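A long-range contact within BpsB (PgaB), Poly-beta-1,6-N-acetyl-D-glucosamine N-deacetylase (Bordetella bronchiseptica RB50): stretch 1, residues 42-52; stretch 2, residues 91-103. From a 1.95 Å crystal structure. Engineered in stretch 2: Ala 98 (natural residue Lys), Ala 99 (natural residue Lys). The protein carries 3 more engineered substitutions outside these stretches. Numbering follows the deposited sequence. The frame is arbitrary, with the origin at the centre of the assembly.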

ATOM      1  N   THR A  42     -20.516  -2.356   2.727  1.00 45.81           N
ATOM      2  CA  THR A  42     -20.022  -3.566   2.081  1.00 46.95           C
ATOM      3  C   THR A  42     -19.241  -3.204   0.834  1.00 48.18           C
ATOM      4  O   THR A  42     -19.445  -2.133   0.275  1.00 45.03           O
ATOM      5  N   LEU A  43     -18.342  -4.088   0.405  1.00 45.38           N
ATOM      6  CA  LEU A  43     -17.518  -3.830  -0.767  1.00 46.21           C
ATOM      7  C   LEU A  43     -18.376  -3.664  -2.022  1.00 46.23           C
ATOM      8  O   LEU A  43     -18.120  -2.787  -2.841  1.00 43.81           O
ATOM      9  N   THR A  44     -19.404  -4.497  -2.160  1.00 44.66           N
ATOM     10  CA  THR A  44     -20.277  -4.400  -3.319  1.00 52.82           C
ATOM     11  C   THR A  44     -20.957  -3.040  -3.352  1.00 52.92           C
ATOM     12  O   THR A  44     -21.002  -2.381  -4.394  1.00 48.25           O
ATOM     13  N   ASP A  45     -21.460  -2.620  -2.199  1.00 46.59           N
ATOM     14  CA  ASP A  45     -22.097  -1.318  -2.068  1.00 50.94           C
ATOM     15  C   ASP A  45     -21.106  -0.190  -2.388  1.00 41.78           C
ATOM     16  O   ASP A  45     -21.475   0.800  -3.022  1.00 45.13           O
ATOM     17  N   LEU A  46     -19.852  -0.341  -1.973  1.00 39.54           N
ATOM     18  CA  LEU A  46     -18.829   0.646  -2.321  1.00 48.24           C
ATOM     19  C   LEU A  46     -18.637   0.740  -3.830  1.00 39.98           C
ATOM     20  O   LEU A  46     -18.518   1.836  -4.372  1.00 44.67           O
ATOM     21  N   PHE A  47     -18.611  -0.406  -4.505  1.00 42.85           N
ATOM     22  CA  PHE A  47     -18.414  -0.407  -5.952  1.00 44.84           C
ATOM     23  C   PHE A  47     -19.613   0.202  -6.660  1.00 46.44           C
ATOM     24  O   PHE A  47     -19.471   0.826  -7.707  1.00 40.98           O
ATOM     25  N   GLU A  48     -20.791   0.022  -6.078  1.00 38.94           N
ATOM     26  CA  GLU A  48     -22.007   0.637  -6.611  1.00 38.42           C
ATOM     27  C   GLU A  48     -22.053   2.147  -6.372  1.00 44.04           C
ATOM     28  O   GLU A  48     -22.539   2.896  -7.222  1.00 42.80           O
ATOM     29  N   TRP A  49     -21.564   2.599  -5.221  1.00 44.81           N
ATOM     30  CA  TRP A  49     -21.463   4.041  -4.944  1.00 45.60           C
ATOM     31  C   TRP A  49     -20.538   4.705  -5.961  1.00 41.64           C
ATOM     32  O   TRP A  49     -20.869   5.747  -6.533  1.00 50.70           O
ATOM     33  N   ILE A  50     -19.390   4.078  -6.180  1.00 41.90           N
ATOM     34  CA  ILE A  50     -18.397   4.587  -7.126  1.00 40.55           C
ATOM     35  C   ILE A  50     -19.062   4.803  -8.481  1.00 40.98           C
ATOM     36  O   ILE A  50     -18.987   5.884  -9.048  1.00 40.96           O
ATOM     37  N   ARG A  51     -19.744   3.769  -8.958  1.00 39.29           N
ATOM     38  CA  ARG A  51     -20.440   3.807 -10.231  1.00 39.32           C
ATOM     39  C   ARG A  51     -21.491   4.907 -10.301  1.00 44.41           C
ATOM     40  O   ARG A  51     -21.451   5.745 -11.200  1.00 42.24           O
ATOM     41  N   VAL A  52     -22.431   4.909  -9.352  1.00 41.43           N
ATOM     42  CA  VAL A  52     -23.561   5.822  -9.415  1.00 44.07           C
ATOM     43  C   VAL A  52     -23.151   7.291  -9.254  1.00 43.31           C
ATOM     44  O   VAL A  52     -23.799   8.166  -9.817  1.00 45.18           O
ATOM     45  N   THR A  91     -10.126 -13.773  -3.426  1.00 34.94           N
ATOM     46  CA  THR A  91     -11.388 -14.473  -3.563  1.00 31.98           C
ATOM     47  C   THR A  91     -12.574 -13.543  -3.579  1.00 36.85           C
ATOM     48  O   THR A  91     -13.631 -13.903  -4.099  1.00 42.25           O
ATOM     49  N   LYS A  92     -12.435 -12.344  -3.015  1.00 40.28           N
ATOM     50  CA  LYS A  92     -13.605 -11.463  -2.950  1.00 45.86           C
ATOM     51  C   LYS A  92     -13.455 -10.178  -3.767  1.00 43.63           C
ATOM     52  O   LYS A  92     -14.384  -9.786  -4.481  1.00 39.16           O
ATOM     53  N   VAL A  93     -12.305  -9.522  -3.656  1.00 43.32           N
ATOM     54  CA  VAL A  93     -12.113  -8.244  -4.325  1.00 33.12           C
ATOM     55  C   VAL A  93     -11.888  -8.439  -5.819  1.00 36.35           C
ATOM     56  O   VAL A  93     -12.528  -7.785  -6.637  1.00 36.72           O
ATOM     57  N   PHE A  94     -10.992  -9.361  -6.160  1.00 32.86           N
ATOM     58  CA  PHE A  94     -10.607  -9.623  -7.552  1.00 34.50           C
ATOM     59  C   PHE A  94     -11.821  -9.886  -8.484  1.00 36.61           C
ATOM     60  O   PHE A  94     -11.929  -9.256  -9.535  1.00 34.99           O
ATOM     61  N   PRO A  95     -12.756 -10.776  -8.091  1.00 38.65           N
ATOM     62  CA  PRO A  95     -13.884 -10.987  -9.012  1.00 35.58           C
ATOM     63  C   PRO A  95     -14.834  -9.798  -9.091  1.00 41.14           C
ATOM     64  O   PRO A  95     -15.536  -9.670 -10.084  1.00 39.10           O
ATOM     65  N   LEU A  96     -14.852  -8.930  -8.086  1.00 38.11           N
ATOM     66  CA  LEU A  96     -15.628  -7.707  -8.203  1.00 39.90           C
ATOM     67  C   LEU A  96     -14.936  -6.729  -9.152  1.00 35.33           C
ATOM     68  O   LEU A  96     -15.586  -6.060  -9.947  1.00 41.26           O
ATOM     69  N   LEU A  97     -13.618  -6.630  -9.060  1.00 35.43           N
ATOM     70  CA  LEU A  97     -12.877  -5.804 -10.001  1.00 37.25           C
ATOM     71  C   LEU A  97     -13.166  -6.246 -11.431  1.00 39.39           C
ATOM     72  O   LEU A  97     -13.399  -5.422 -12.310  1.00 38.81           O
ATOM     73  N   ALA A  98     -13.171  -7.555 -11.654  1.00 40.34           N
ATOM     74  CA  ALA A  98     -13.467  -8.100 -12.977  1.00 43.60           C
ATOM     75  C   ALA A  98     -14.888  -7.777 -13.421  1.00 45.90           C
ATOM     76  O   ALA A  98     -15.114  -7.370 -14.560  1.00 43.42           O
ATOM     77  N   ALA A  99     -15.849  -7.963 -12.521  1.00 39.81           N
ATOM     78  CA  ALA A  99     -17.252  -7.758 -12.844  1.00 43.06           C
ATOM     79  C   ALA A  99     -17.570  -6.300 -13.181  1.00 42.35           C
ATOM     80  O   ALA A  99     -18.387  -6.035 -14.049  1.00 43.06           O
ATOM     81  N   PHE A 100     -16.926  -5.362 -12.493  1.00 42.34           N
ATOM     82  CA  PHE A 100     -17.140  -3.938 -12.761  1.00 42.14           C
ATOM     83  C   PHE A 100     -16.153  -3.396 -13.795  1.00 47.76           C
ATOM     84  O   PHE A 100     -16.285  -2.259 -14.243  1.00 41.04           O
ATOM     85  N   ASN A 101     -15.166  -4.221 -14.150  1.00 42.02           N
ATOM     86  CA  ASN A 101     -14.043  -3.841 -15.002  1.00 46.98           C
ATOM     87  C   ASN A 101     -13.268  -2.645 -14.463  1.00 40.98           C
ATOM     88  O   ASN A 101     -12.898  -1.748 -15.208  1.00 41.70           O
ATOM     89  N   TYR A 102     -13.023  -2.639 -13.157  1.00 33.62           N
ATOM     90  CA  TYR A 102     -12.221  -1.602 -12.520  1.00 32.96           C
ATOM     91  C   TYR A 102     -10.782  -2.068 -12.296  1.00 38.26           C
ATOM     92  O   TYR A 102     -10.574  -3.152 -11.750  1.00 36.42           O
ATOM     93  N   PRO A 103      -9.792  -1.240 -12.666  1.00 32.44           N
ATOM     94  CA  PRO A 103      -8.420  -1.551 -12.246  1.00 32.16           C
ATOM     95  C   PRO A 103      -8.194  -1.273 -10.761  1.00 33.59           C
ATOM     96  O   PRO A 103      -8.975  -0.559 -10.141  1.00 28.19           O
TER

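Helices 43-52 and 91-100 run in nearly the same direction, 27° apart, with axes 11.1 Å from each other at closest approach; no direct hydrogen bond crosses between the stretches, and side-chain packing fills the gap. Along stretch 2, Val 93 (t) points sideways, yet its CG2 lies 3.6 Å from CD2 of Leu 43, a t/p leucine directed toward this helix. Leu 96 (m, t) points toward stretch 1 and spreads over three residues: its CD1 is 3.7 Å from Leu 43 CD2 and also 3.7 Å from CG2 of Thr 44 (p), while its CB is 3.7 Å from CE2 of Phe 47. Leu 97 (m, t) starts sideways, but its end turns inward, bringing CD2 to 3.6 Å from Phe 47 CZ. The engineered Ala 98 and Ala 99 make no contact. Phe 100 (m) offers a ring face to the edge of Phe 47 (m), centroids 5.4 Å apart and planes perpendicular; Phe 47 CB also sits over that face, 3.8 Å from the centroid. At the Phe 100 ring edge, CZ lies 3.7 Å from OE1 of Glu 48 (m, m), whose side chain starts away and curls back. Phe 100 CD2 lies over a face of the Arg 51 (t, t) guanidinium, 3.6 Å from NH1. One water links the same pair, donating to Phe 100 O (2.9 Å from the water O) and accepting a weak bond from Arg 51 NH1 (3.4 Å). After Asn 101, the first residue past the helix to leave helical phi/psi, with positive phi, Tyr 102 (m) turns back toward stretch 1. Its CD2 covers a face of Phe 47, 4.0 Å from CD2 of that ring, and its OH reaches 3.5 Å from Arg 51 CB and 3.9 Å from CG2 of Ile 50 (m, t).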

ATOM      1  CB  THR A  42     -21.167  -4.521   1.696  1.00 58.61           C
ATOM      2  OG1 THR A  42     -22.004  -3.894   0.720  1.00 57.96           O
ATOM      3  CG2 THR A  42     -21.997  -4.869   2.906  1.00 58.39           C
ATOM      4  CB  LEU A  43     -16.499  -4.951  -0.971  1.00 51.21           C
ATOM      5  CG  LEU A  43     -15.466  -4.700  -2.075  1.00 45.79           C
ATOM      6  CD1 LEU A  43     -14.662  -3.438  -1.817  1.00 43.84           C
ATOM      7  CD2 LEU A  43     -14.548  -5.897  -2.232  1.00 52.40           C
ATOM      8  CB  THR A  44     -21.348  -5.501  -3.331  1.00 60.94           C
ATOM      9  OG1 THR A  44     -21.936  -5.617  -2.028  1.00 69.95           O
ATOM     10  CG2 THR A  44     -20.729  -6.825  -3.729  1.00 51.19           C
ATOM     11  CB  ASP A  45     -22.678  -1.150  -0.663  1.00 63.97           C
ATOM     12  CG  ASP A  45     -23.670  -0.015  -0.570  1.00 90.34           C
ATOM     13  OD1 ASP A  45     -24.437   0.196  -1.534  1.00 97.89           O
ATOM     14  OD2 ASP A  45     -23.684   0.669   0.476  1.00104.32           O
ATOM     15  CB  LEU A  46     -17.488   0.330  -1.673  1.00 53.21           C
ATOM     16  CG  LEU A  46     -17.309   0.671  -0.197  1.00 68.21           C
ATOM     17  CD1 LEU A  46     -15.825   0.767   0.103  1.00 67.14           C
ATOM     18  CD2 LEU A  46     -18.032   1.957   0.187  1.00 74.05           C
ATOM     19  CB  PHE A  47     -18.151  -1.818  -6.466  1.00 42.03           C
ATOM     20  CG  PHE A  47     -16.711  -2.241  -6.352  1.00 42.21           C
ATOM     21  CD1 PHE A  47     -15.893  -1.704  -5.374  1.00 47.40           C
ATOM     22  CD2 PHE A  47     -16.174  -3.162  -7.229  1.00 47.28           C
ATOM     23  CE1 PHE A  47     -14.562  -2.090  -5.264  1.00 50.53           C
ATOM     24  CE2 PHE A  47     -14.850  -3.551  -7.128  1.00 45.54           C
ATOM     25  CZ  PHE A  47     -14.042  -3.017  -6.145  1.00 45.59           C
ATOM     26  CB  GLU A  48     -23.253  -0.023  -6.006  1.00 63.63           C
ATOM     27  CG  GLU A  48     -23.523  -1.439  -6.498  1.00 76.08           C
ATOM     28  CD  GLU A  48     -23.994  -1.499  -7.946  1.00 90.19           C
ATOM     29  OE1 GLU A  48     -24.141  -2.624  -8.471  1.00 90.89           O
ATOM     30  OE2 GLU A  48     -24.224  -0.432  -8.557  1.00 95.70           O
ATOM     31  CB  TRP A  49     -20.940   4.290  -3.523  1.00 63.93           C
ATOM     32  CG  TRP A  49     -20.599   5.739  -3.181  1.00 84.82           C
ATOM     33  CD1 TRP A  49     -21.482   6.758  -2.952  1.00 94.64           C
ATOM     34  CD2 TRP A  49     -19.287   6.303  -2.992  1.00 79.46           C
ATOM     35  NE1 TRP A  49     -20.805   7.919  -2.649  1.00 93.69           N
ATOM     36  CE2 TRP A  49     -19.458   7.666  -2.665  1.00 84.40           C
ATOM     37  CE3 TRP A  49     -17.987   5.789  -3.071  1.00 77.16           C
ATOM     38  CZ2 TRP A  49     -18.383   8.520  -2.421  1.00 79.12           C
ATOM     39  CZ3 TRP A  49     -16.918   6.640  -2.828  1.00 75.12           C
ATOM     40  CH2 TRP A  49     -17.126   7.991  -2.509  1.00 77.33           C
ATOM     41  CB  ILE A  50     -17.206   3.629  -7.257  1.00 42.47           C
ATOM     42  CG1 ILE A  50     -16.388   3.635  -5.960  1.00 44.96           C
ATOM     43  CG2 ILE A  50     -16.325   4.001  -8.454  1.00 43.71           C
ATOM     44  CD1 ILE A  50     -15.276   2.647  -5.932  1.00 45.37           C
ATOM     45  CB  ARG A  51     -21.090   2.453 -10.505  1.00 43.05           C
ATOM     46  CG  ARG A  51     -21.691   2.330 -11.882  1.00 55.02           C
ATOM     47  CD  ARG A  51     -22.504   1.052 -12.016  1.00 60.28           C
ATOM     48  NE  ARG A  51     -21.729  -0.040 -12.593  1.00 69.98           N
ATOM     49  CZ  ARG A  51     -22.191  -1.277 -12.744  1.00 79.63           C
ATOM     50  NH1 ARG A  51     -21.423  -2.216 -13.284  1.00 87.98           N
ATOM     51  NH2 ARG A  51     -23.422  -1.578 -12.352  1.00 74.97           N
ATOM     52  CB  VAL A  52     -24.648   5.461  -8.344  1.00 48.70           C
ATOM     53  CG1 VAL A  52     -24.203   5.838  -6.947  1.00 55.29           C
ATOM     54  CG2 VAL A  52     -25.949   6.134  -8.670  1.00 51.84           C
ATOM     55  CB  THR A  91     -11.563 -15.497  -2.422  1.00 42.48           C
ATOM     56  OG1 THR A  91     -11.445 -14.815  -1.174  1.00 41.81           O
ATOM     57  CG2 THR A  91     -10.469 -16.520  -2.492  1.00 37.76           C
ATOM     58  CB  LYS A  92     -13.926 -11.109  -1.497  1.00 41.77           C
ATOM     59  CG  LYS A  92     -14.158 -12.331  -0.611  1.00 49.41           C
ATOM     60  CD  LYS A  92     -15.359 -13.152  -1.072  1.00 63.45           C
ATOM     61  CE  LYS A  92     -16.622 -12.794  -0.301  1.00 71.95           C
ATOM     62  NZ  LYS A  92     -17.711 -13.811  -0.464  1.00 75.21           N
ATOM     63  CB  VAL A  93     -10.918  -7.443  -3.748  1.00 35.62           C
ATOM     64  CG1 VAL A  93     -10.732  -6.146  -4.528  1.00 36.70           C
ATOM     65  CG2 VAL A  93     -11.126  -7.130  -2.276  1.00 39.27           C
ATOM     66  CB  PHE A  94      -9.602 -10.789  -7.578  1.00 36.92           C
ATOM     67  CG  PHE A  94      -9.029 -11.093  -8.941  1.00 39.47           C
ATOM     68  CD1 PHE A  94      -8.713 -10.075  -9.828  1.00 45.25           C
ATOM     69  CD2 PHE A  94      -8.762 -12.407  -9.314  1.00 40.60           C
ATOM     70  CE1 PHE A  94      -8.178 -10.360 -11.084  1.00 43.71           C
ATOM     71  CE2 PHE A  94      -8.219 -12.700 -10.560  1.00 44.00           C
ATOM     72  CZ  PHE A  94      -7.926 -11.666 -11.448  1.00 41.52           C
ATOM     73  CB  PRO A  95     -14.597 -12.224  -8.440  1.00 38.88           C
ATOM     74  CG  PRO A  95     -14.114 -12.360  -7.059  1.00 40.94           C
ATOM     75  CD  PRO A  95     -12.766 -11.750  -6.979  1.00 38.92           C
ATOM     76  CB  LEU A  96     -15.846  -7.062  -6.837  1.00 44.56           C
ATOM     77  CG  LEU A  96     -17.050  -7.542  -6.024  1.00 51.40           C
ATOM     78  CD1 LEU A  96     -17.126  -6.773  -4.718  1.00 51.59           C
ATOM     79  CD2 LEU A  96     -18.345  -7.386  -6.808  1.00 50.79           C
ATOM     80  CB  LEU A  97     -11.386  -5.886  -9.718  1.00 36.86           C
ATOM     81  CG  LEU A  97     -10.952  -5.255  -8.397  1.00 37.41           C
ATOM     82  CD1 LEU A  97      -9.474  -5.459  -8.211  1.00 33.95           C
ATOM     83  CD2 LEU A  97     -11.287  -3.763  -8.365  1.00 31.98           C
ATOM     84  CB  ALA A  98     -13.237  -9.602 -12.990  1.00 38.53           C
ATOM     85  CB  ALA A  99     -18.129  -8.234 -11.692  1.00 45.14           C
ATOM     86  CB  PHE A 100     -17.010  -3.129 -11.465  1.00 38.22           C
ATOM     87  CG  PHE A 100     -18.235  -3.177 -10.588  1.00 42.11           C
ATOM     88  CD1 PHE A 100     -18.478  -4.271  -9.770  1.00 42.00           C
ATOM     89  CD2 PHE A 100     -19.132  -2.115 -10.569  1.00 46.18           C
ATOM     90  CE1 PHE A 100     -19.623  -4.317  -8.963  1.00 43.62           C
ATOM     91  CE2 PHE A 100     -20.267  -2.152  -9.759  1.00 50.10           C
ATOM     92  CZ  PHE A 100     -20.505  -3.255  -8.954  1.00 49.14           C
ATOM     93  CB  ASN A 101     -14.508  -3.549 -16.433  1.00 48.32           C
ATOM     94  CG  ASN A 101     -13.360  -3.599 -17.425  1.00 55.92           C
ATOM     95  OD1 ASN A 101     -12.503  -4.481 -17.349  1.00 59.94           O
ATOM     96  ND2 ASN A 101     -13.317  -2.636 -18.335  1.00 52.16           N
ATOM     97  CB  TYR A 102     -12.793  -1.235 -11.168  1.00 32.26           C
ATOM     98  CG  TYR A 102     -14.145  -0.575 -11.143  1.00 35.68           C
ATOM     99  CD1 TYR A 102     -14.668   0.077 -12.258  1.00 39.72           C
ATOM    100  CD2 TYR A 102     -14.872  -0.550  -9.963  1.00 41.64           C
ATOM    101  CE1 TYR A 102     -15.901   0.711 -12.188  1.00 47.06           C
ATOM    102  CE2 TYR A 102     -16.098   0.069  -9.891  1.00 43.99           C
ATOM    103  CZ  TYR A 102     -16.604   0.696 -10.992  1.00 44.19           C
ATOM    104  OH  TYR A 102     -17.826   1.313 -10.859  1.00 44.50           O
ATOM    105  CB  PRO A 103      -7.555  -0.613 -13.105  1.00 32.86           C
ATOM    106  CG  PRO A 103      -8.463   0.516 -13.463  1.00 36.23           C
ATOM    107  CD  PRO A 103      -9.857  -0.049 -13.542  1.00 32.80           C
TER
HETATM  108  O   HOH W   1     -18.634  -0.517 -14.183  1.00 58.80           O